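Local coordinates for putative exported protein (Bacteroides fragilis NCTC 9343, PDB 3IEE) that is of unknown function but folds as an all-helical, probably exported and lipid-anchored protein of elongated helical bundles, at residues 103-114 / 129-140. Sequence-based numbering, arbitrary orientation. Where two conformers were deposited one is given.
Sequences ARTEFYANFDTY and LLDVNYQLSTQM. With EDO (1,2-ethanediol), chain C.
N133 reaches from helix 123-162 to F107 and N110 on helix 87-119. N133 CB lies 3.8 Å from F107 CE1. N133 CG comes within 3.5 Å of F107 CD1, and N133 ND2 sits over one face of the ring, toward the rim, with the ring and amide planes 13° apart. N133 ND2 donates to the backbone F107 O at 3.0 Å, tilted from the carbonyl plane; F107 O also accepts from F111 N within its own helix. N133 OD1 accepts from N110 ND2 at 3.0 Å and lies in the amide plane of N110. Two bonds thus fix the rotation of the buried N133 amide. With CG anti to the backbone N (chi1 180°), the F107 ring is laid alongside the other helix, a knob among N133, L136, S137 and M140. The selenium of M140, a selenomethionine, lies 4.7 Å from the centroid of the F107 ring, an oblique Met-aromatic contact. L136 is a knob in return, with L136 CD2 3.9 Å from A103 CB. At the other end, L129 CD2 packs against T113 CB. V49 of helix 43-56 also touches F107. The two segments run nearly antiparallel (153°), as in a helical hairpin with knobs-into-holes packing within an all-alpha bundle.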
ATOM      1  N   ALA A 103       5.270  -0.308 -16.067  1.00 18.70           N
ATOM      2  CA  ALA A 103       6.329  -0.988 -15.319  1.00 18.74           C
ATOM      3  C   ALA A 103       5.979  -2.437 -15.044  1.00 18.22           C
ATOM      4  O   ALA A 103       6.846  -3.319 -15.147  1.00 17.98           O
ATOM      5  CB  ALA A 103       6.700  -0.242 -14.034  1.00 15.82           C
ATOM      6  N   ARG A 104       4.702  -2.699 -14.763  1.00 17.99           N
ATOM      7  CA  ARG A 104       4.237  -4.036 -14.455  1.00 17.81           C
ATOM      8  C   ARG A 104       4.281  -4.936 -15.702  1.00 19.16           C
ATOM      9  O   ARG A 104       4.735  -6.076 -15.613  1.00 17.97           O
ATOM     10  CB  ARG A 104       2.830  -3.940 -13.873  1.00 16.03           C
ATOM     11  CG  ARG A 104       2.240  -5.237 -13.431  1.00 17.90           C
ATOM     12  CD  ARG A 104       0.923  -4.991 -12.699  1.00 23.98           C
ATOM     13  NE  ARG A 104       0.320  -6.262 -12.281  1.00 18.82           N
ATOM     14  CZ  ARG A 104      -0.393  -7.032 -13.078  1.00 25.26           C
ATOM     15  NH1 ARG A 104      -0.633  -6.651 -14.315  1.00 23.89           N
ATOM     16  NH2 ARG A 104      -0.895  -8.162 -12.622  1.00 26.41           N
ATOM     17  N   THR A 105       3.821  -4.401 -16.839  1.00 18.63           N
ATOM     18  CA  THR A 105       3.921  -5.066 -18.147  1.00 18.70           C
ATOM     19  C   THR A 105       5.333  -5.509 -18.439  1.00 16.40           C
ATOM     20  O   THR A 105       5.579  -6.691 -18.744  1.00 18.42           O
ATOM     21  CB  THR A 105       3.422  -4.147 -19.275  1.00 21.71           C
ATOM     22  OG1 THR A 105       2.059  -3.818 -19.007  1.00 22.95           O
ATOM     23  CG2 THR A 105       3.553  -4.879 -20.639  1.00 24.35           C
ATOM     24  N   GLU A 106       6.262  -4.581 -18.256  1.00 17.58           N
ATOM     25  CA  GLU A 106       7.685  -4.810 -18.507  1.00 19.32           C
ATOM     26  C   GLU A 106       8.236  -5.876 -17.554  1.00 17.81           C
ATOM     27  O   GLU A 106       8.960  -6.787 -17.952  1.00 18.22           O
ATOM     28  CB  GLU A 106       8.456  -3.519 -18.276  1.00 20.48           C
ATOM     29  CG  GLU A 106       8.267  -2.465 -19.343  1.00 26.26           C
ATOM     30  CD  GLU A 106       9.467  -1.539 -19.396  1.00 30.30           C
ATOM     31  OE1 GLU A 106      10.521  -1.984 -19.940  1.00 34.82           O
ATOM     32  OE2 GLU A 106       9.346  -0.403 -18.884  1.00 38.24           O
ATOM     33  N   PHE A 107       7.891  -5.741 -16.283  1.00 15.41           N
ATOM     34  CA  PHE A 107       8.381  -6.647 -15.256  1.00 16.02           C
ATOM     35  C   PHE A 107       8.039  -8.077 -15.635  1.00 14.28           C
ATOM     36  O   PHE A 107       8.882  -8.987 -15.569  1.00 16.66           O
ATOM     37  CB  PHE A 107       7.714  -6.317 -13.917  1.00 17.10           C
ATOM     38  CG  PHE A 107       8.146  -7.209 -12.768  1.00 15.13           C
ATOM     39  CD1 PHE A 107       9.268  -6.895 -12.018  1.00 14.05           C
ATOM     40  CD2 PHE A 107       7.373  -8.310 -12.382  1.00 18.72           C
ATOM     41  CE1 PHE A 107       9.637  -7.669 -10.942  1.00 17.62           C
ATOM     42  CE2 PHE A 107       7.765  -9.105 -11.298  1.00 19.05           C
ATOM     43  CZ  PHE A 107       8.902  -8.771 -10.579  1.00 18.05           C
ATOM     44  N   TYR A 108       6.790  -8.292 -16.010  1.00 15.07           N
ATOM     45  CA  TYR A 108       6.360  -9.633 -16.418  1.00 18.78           C
ATOM     46  C   TYR A 108       6.844 -10.099 -17.789  1.00 18.44           C
ATOM     47  O   TYR A 108       7.166 -11.272 -17.901  1.00 16.97           O
ATOM     48  CB  TYR A 108       4.844  -9.810 -16.292  1.00 19.26           C
ATOM     49  CG  TYR A 108       4.429  -9.915 -14.847  1.00 23.27           C
ATOM     50  CD1 TYR A 108       4.632 -11.089 -14.127  1.00 24.90           C
ATOM     51  CD2 TYR A 108       3.894  -8.826 -14.189  1.00 24.35           C
ATOM     52  CE1 TYR A 108       4.273 -11.173 -12.773  1.00 25.92           C
ATOM     53  CE2 TYR A 108       3.550  -8.885 -12.850  1.00 25.67           C
ATOM     54  CZ  TYR A 108       3.729 -10.062 -12.147  1.00 24.39           C
ATOM     55  OH  TYR A 108       3.357 -10.055 -10.801  1.00 28.42           O
ATOM     56  N   ALA A 109       6.935  -9.208 -18.787  1.00 18.28           N
ATOM     57  CA  ALA A 109       7.668  -9.512 -20.047  1.00 20.31           C
ATOM     58  C   ALA A 109       9.128  -9.945 -19.790  1.00 21.51           C
ATOM     59  O   ALA A 109       9.624 -10.947 -20.374  1.00 18.87           O
ATOM     60  CB  ALA A 109       7.631  -8.313 -20.994  1.00 21.57           C
ATOM     61  N   ASN A 110       9.813  -9.188 -18.939  1.00 18.58           N
ATOM     62  CA  ASN A 110      11.211  -9.438 -18.605  1.00 19.16           C
ATOM     63  C   ASN A 110      11.433 -10.783 -17.936  1.00 20.47           C
ATOM     64  O   ASN A 110      12.508 -11.364 -18.082  1.00 15.07           O
ATOM     65  CB  ASN A 110      11.774  -8.356 -17.672  1.00 17.92           C
ATOM     66  CG  ASN A 110      12.022  -7.048 -18.370  1.00 20.69           C
ATOM     67  OD1 ASN A 110      11.986  -6.954 -19.597  1.00 18.17           O
ATOM     68  ND2 ASN A 110      12.290  -6.026 -17.587  1.00 15.70           N
ATOM     69  N   PHE A 111      10.457 -11.238 -17.159  1.00 17.45           N
ATOM     70  CA  PHE A 111      10.540 -12.560 -16.512  1.00 17.99           C
ATOM     71  C   PHE A 111      10.663 -13.666 -17.551  1.00 19.13           C
ATOM     72  O   PHE A 111      11.512 -14.539 -17.432  1.00 17.09           O
ATOM     73  CB  PHE A 111       9.301 -12.771 -15.608  1.00 19.34           C
ATOM     74  CG  PHE A 111       9.247 -14.122 -14.954  1.00 21.20           C
ATOM     75  CD1 PHE A 111      10.155 -14.463 -13.991  1.00 22.57           C
ATOM     76  CD2 PHE A 111       8.268 -15.036 -15.296  1.00 29.42           C
ATOM     77  CE1 PHE A 111      10.121 -15.701 -13.385  1.00 24.26           C
ATOM     78  CE2 PHE A 111       8.206 -16.285 -14.673  1.00 27.78           C
ATOM     79  CZ  PHE A 111       9.137 -16.603 -13.707  1.00 21.65           C
ATOM     80  N   ASP A 112       9.825 -13.615 -18.590  1.00 20.01           N
ATOM     81  CA  ASP A 112       9.891 -14.594 -19.664  1.00 20.34           C
ATOM     82  C   ASP A 112      11.247 -14.545 -20.390  1.00 19.24           C
ATOM     83  O   ASP A 112      11.894 -15.557 -20.618  1.00 19.75           O
ATOM     84  CB  ASP A 112       8.758 -14.336 -20.669  1.00 24.39           C
ATOM     85  CG  ASP A 112       7.352 -14.554 -20.074  1.00 27.55           C
ATOM     86  OD1 ASP A 112       7.203 -15.156 -18.997  1.00 34.29           O
ATOM     87  OD2 ASP A 112       6.377 -14.104 -20.709  1.00 37.73           O
ATOM     88  N   THR A 113      11.687 -13.349 -20.736  1.00 19.59           N
ATOM     89  CA  THR A 113      12.968 -13.180 -21.421  1.00 20.32           C
ATOM     90  C   THR A 113      14.144 -13.682 -20.581  1.00 19.76           C
ATOM     91  O   THR A 113      15.104 -14.269 -21.103  1.00 16.05           O
ATOM     92  CB  THR A 113      13.180 -11.704 -21.802  1.00 21.59           C
ATOM     93  OG1 THR A 113      11.984 -11.230 -22.433  1.00 20.54           O
ATOM     94  CG2 THR A 113      14.397 -11.567 -22.787  1.00 18.05           C
ATOM     95  N   TYR A 114      14.063 -13.449 -19.280  1.00 18.48           N
ATOM     96  CA  TYR A 114      15.097 -13.893 -18.331  1.00 19.34           C
ATOM     97  C   TYR A 114      15.262 -15.421 -18.366  1.00 18.67           C
ATOM     98  O   TYR A 114      16.379 -15.947 -18.396  1.00 18.46           O
ATOM     99  CB  TYR A 114      14.696 -13.460 -16.919  1.00 18.76           C
ATOM    100  CG  TYR A 114      15.565 -13.977 -15.827  1.00 17.14           C
ATOM    101  CD1 TYR A 114      16.748 -13.354 -15.518  1.00 18.13           C
ATOM    102  CD2 TYR A 114      15.199 -15.104 -15.088  1.00 15.79           C
ATOM    103  CE1 TYR A 114      17.555 -13.808 -14.478  1.00 17.47           C
ATOM    104  CE2 TYR A 114      15.987 -15.580 -14.050  1.00 16.82           C
ATOM    105  CZ  TYR A 114      17.196 -14.936 -13.763  1.00 17.14           C
ATOM    106  OH  TYR A 114      18.023 -15.373 -12.754  1.00 18.82           O
ATOM    107  N   LEU A 129      18.937  -8.447 -16.650  1.00 25.83           N
ATOM    108  CA  LEU A 129      17.471  -8.426 -16.622  1.00 24.97           C
ATOM    109  C   LEU A 129      16.909  -8.640 -15.201  1.00 21.67           C
ATOM    110  O   LEU A 129      15.875  -8.061 -14.859  1.00 20.64           O
ATOM    111  CB  LEU A 129      16.888  -9.450 -17.597  1.00 25.21           C
ATOM    112  CG  LEU A 129      15.672  -9.050 -18.422  1.00 28.50           C
ATOM    113  CD1 LEU A 129      15.803  -7.648 -19.075  1.00 27.88           C
ATOM    114  CD2 LEU A 129      15.399 -10.098 -19.455  1.00 24.19           C
ATOM    115  N   LEU A 130      17.613  -9.395 -14.362  1.00 19.37           N
ATOM    116  CA  LEU A 130      17.220  -9.531 -12.962  1.00 17.51           C
ATOM    117  C   LEU A 130      17.362  -8.179 -12.294  1.00 21.06           C
ATOM    118  O   LEU A 130      16.465  -7.722 -11.585  1.00 19.11           O
ATOM    119  CB  LEU A 130      18.056 -10.599 -12.232  1.00 17.61           C
ATOM    120  CG  LEU A 130      17.825 -10.830 -10.734  1.00 19.69           C
ATOM    121  CD1 LEU A 130      16.347 -10.985 -10.398  1.00 18.76           C
ATOM    122  CD2 LEU A 130      18.603 -12.010 -10.159  1.00 17.89           C
ATOM    123  N   ASP A 131      18.492  -7.517 -12.546  1.00 18.84           N
ATOM    124  CA  ASP A 131      18.721  -6.204 -11.932  1.00 20.39           C
ATOM    125  C   ASP A 131      17.683  -5.177 -12.408  1.00 19.00           C
ATOM    126  O   ASP A 131      17.204  -4.374 -11.620  1.00 18.60           O
ATOM    127  CB  ASP A 131      20.149  -5.709 -12.176  1.00 22.32           C
ATOM    128  CG  ASP A 131      21.198  -6.475 -11.368  1.00 26.38           C
ATOM    129  OD1 ASP A 131      20.877  -7.072 -10.320  1.00 27.23           O
ATOM    130  OD2 ASP A 131      22.383  -6.463 -11.797  1.00 30.09           O
ATOM    131  N   VAL A 132      17.325  -5.219 -13.672  1.00 16.94           N
ATOM    132  CA  VAL A 132      16.260  -4.364 -14.178  1.00 17.75           C
ATOM    133  C   VAL A 132      14.943  -4.637 -13.466  1.00 16.92           C
ATOM    134  O   VAL A 132      14.183  -3.718 -13.147  1.00 17.28           O
ATOM    135  CB  VAL A 132      16.056  -4.589 -15.657  1.00 18.17           C
ATOM    136  CG1 VAL A 132      14.776  -4.027 -16.140  1.00 17.97           C
ATOM    137  CG2 VAL A 132      17.255  -3.996 -16.471  1.00 23.47           C
ATOM    138  N   ASN A 133      14.643  -5.900 -13.200  1.00 15.78           N
ATOM    139  CA  ASN A 133      13.398  -6.225 -12.511  1.00 14.05           C
ATOM    140  C   ASN A 133      13.378  -5.827 -11.053  1.00 16.91           C
ATOM    141  O   ASN A 133      12.312  -5.461 -10.556  1.00 17.48           O
ATOM    142  CB  ASN A 133      13.003  -7.707 -12.697  1.00 17.23           C
ATOM    143  CG  ASN A 133      12.049  -7.925 -13.872  1.00 14.49           C
ATOM    144  OD1 ASN A 133      11.965  -7.112 -14.791  1.00 15.19           O
ATOM    145  ND2 ASN A 133      11.333  -9.046 -13.858  1.00 13.77           N
ATOM    146  N   TYR A 134      14.528  -5.826 -10.361  1.00 15.18           N
ATOM    147  CA  TYR A 134      14.557  -5.262  -9.017  1.00 19.15           C
ATOM    148  C   TYR A 134      14.146  -3.788  -9.065  1.00 19.58           C
ATOM    149  O   TYR A 134      13.362  -3.336  -8.228  1.00 18.05           O
ATOM    150  CB  TYR A 134      15.914  -5.373  -8.339  1.00 19.89           C
ATOM    151  CG  TYR A 134      16.340  -6.761  -7.914  1.00 21.51           C
ATOM    152  CD1 TYR A 134      15.539  -7.557  -7.071  1.00 21.68           C
ATOM    153  CD2 TYR A 134      17.591  -7.241  -8.301  1.00 29.64           C
ATOM    154  CE1 TYR A 134      15.957  -8.827  -6.680  1.00 24.64           C
ATOM    155  CE2 TYR A 134      18.031  -8.512  -7.916  1.00 26.28           C
ATOM    156  CZ  TYR A 134      17.216  -9.289  -7.105  1.00 26.61           C
ATOM    157  OH  TYR A 134      17.724 -10.524  -6.728  1.00 30.89           O
ATOM    158  N   GLN A 135      14.668  -3.050 -10.040  0.50 17.12           N
ATOM    159  CA  GLN A 135      14.322  -1.634 -10.207  0.50 17.44           C
ATOM    160  C   GLN A 135      12.849  -1.388 -10.586  0.50 17.42           C
ATOM    161  O   GLN A 135      12.238  -0.452 -10.086  0.50 17.42           O
ATOM    162  CB  GLN A 135      15.242  -0.970 -11.245  0.50 18.51           C
ATOM    163  CG  GLN A 135      15.030   0.551 -11.382  0.50 18.56           C
ATOM    164  CD  GLN A 135      15.280   1.285 -10.066  0.50 22.82           C
ATOM    165  OE1 GLN A 135      16.251   0.995  -9.374  0.50 23.84           O
ATOM    166  NE2 GLN A 135      14.389   2.207  -9.704  0.50 22.19           N
ATOM    167  N   LEU A 136      12.300  -2.206 -11.481  1.00 16.12           N
ATOM    168  CA  LEU A 136      10.870  -2.121 -11.841  1.00 16.37           C
ATOM    169  C   LEU A 136       9.988  -2.409 -10.644  1.00 13.40           C
ATOM    170  O   LEU A 136       8.944  -1.736 -10.457  1.00 16.31           O
ATOM    171  CB  LEU A 136      10.522  -3.082 -13.007  1.00 17.04           C
ATOM    172  CG  LEU A 136      11.056  -2.654 -14.386  1.00 18.33           C
ATOM    173  CD1 LEU A 136      10.906  -3.724 -15.404  1.00 19.65           C
ATOM    174  CD2 LEU A 136      10.299  -1.368 -14.847  1.00 19.54           C
ATOM    175  N   SER A 137      10.360  -3.375  -9.813  1.00 13.84           N
ATOM    176  CA  SER A 137       9.617  -3.655  -8.590  1.00 16.70           C
ATOM    177  C   SER A 137       9.540  -2.431  -7.670  1.00 15.18           C
ATOM    178  O   SER A 137       8.475  -2.087  -7.110  1.00 15.30           O
ATOM    179  CB  SER A 137      10.291  -4.773  -7.830  1.00 15.94           C
ATOM    180  OG  SER A 137       9.612  -4.953  -6.615  1.00 18.63           O
ATOM    181  N   THR A 138      10.672  -1.777  -7.480  1.00 15.28           N
ATOM    182  CA  THR A 138      10.712  -0.560  -6.676  1.00 15.66           C
ATOM    183  C   THR A 138       9.814   0.563  -7.281  1.00 15.77           C
ATOM    184  O   THR A 138       9.061   1.210  -6.551  1.00 16.81           O
ATOM    185  CB  THR A 138      12.207  -0.116  -6.476  1.00 19.33           C
ATOM    186  OG1 THR A 138      12.762  -0.924  -5.418  1.00 23.61           O
ATOM    187  CG2 THR A 138      12.300   1.403  -6.134  1.00 22.59           C
ATOM    188  N   GLN A 139       9.873   0.720  -8.609  1.00 14.23           N
ATOM    189  CA  GLN A 139       9.075   1.695  -9.338  1.00 16.83           C
ATOM    190  C   GLN A 139       7.595   1.420  -9.156  1.00 15.03           C
ATOM    191  O   GLN A 139       6.864   2.363  -8.904  1.00 13.74           O
ATOM    192  CB  GLN A 139       9.389   1.706 -10.816  1.00 19.85           C
ATOM    193  CG  GLN A 139      10.719   2.348 -11.078  1.00 27.22           C
ATOM    194  CD  GLN A 139      11.163   2.188 -12.520  1.00 32.16           C
ATOM    195  OE1 GLN A 139      12.360   2.128 -12.798  1.00 45.37           O
ATOM    196  NE2 GLN A 139      10.210   2.138 -13.439  1.00 33.74           N
HETATM  197  N   MSE A 140       7.180   0.153  -9.332  1.00 13.68           N
HETATM  198  CA  MSE A 140       5.739  -0.250  -9.160  1.00 13.34           C
HETATM  199  C   MSE A 140       5.270   0.192  -7.794  1.00 13.94           C
HETATM  200  O   MSE A 140       4.212   0.825  -7.634  1.00 11.32           O
HETATM  201  CB  MSE A 140       5.553  -1.770  -9.369  1.00 14.28           C
HETATM  202  CG  MSE A 140       5.767  -2.194 -10.829  1.00 15.10           C
HETATM  203 SE   MSE A 140       5.981  -4.130 -10.904  0.75 21.75          SE
HETATM  204  CE  MSE A 140       4.344  -4.610 -10.099  1.00 22.14           C
TER
HETATM  205  C1  EDO C 302       7.357  -5.735  -4.065  1.00 30.81           C
HETATM  206  O1  EDO C 302       7.914  -5.931  -2.743  1.00 25.47           O
HETATM  207  C2  EDO C 302       7.618  -4.305  -4.547  1.00 24.15           C
HETATM  208  O2  EDO C 302       7.023  -4.076  -5.839  1.00 36.94           O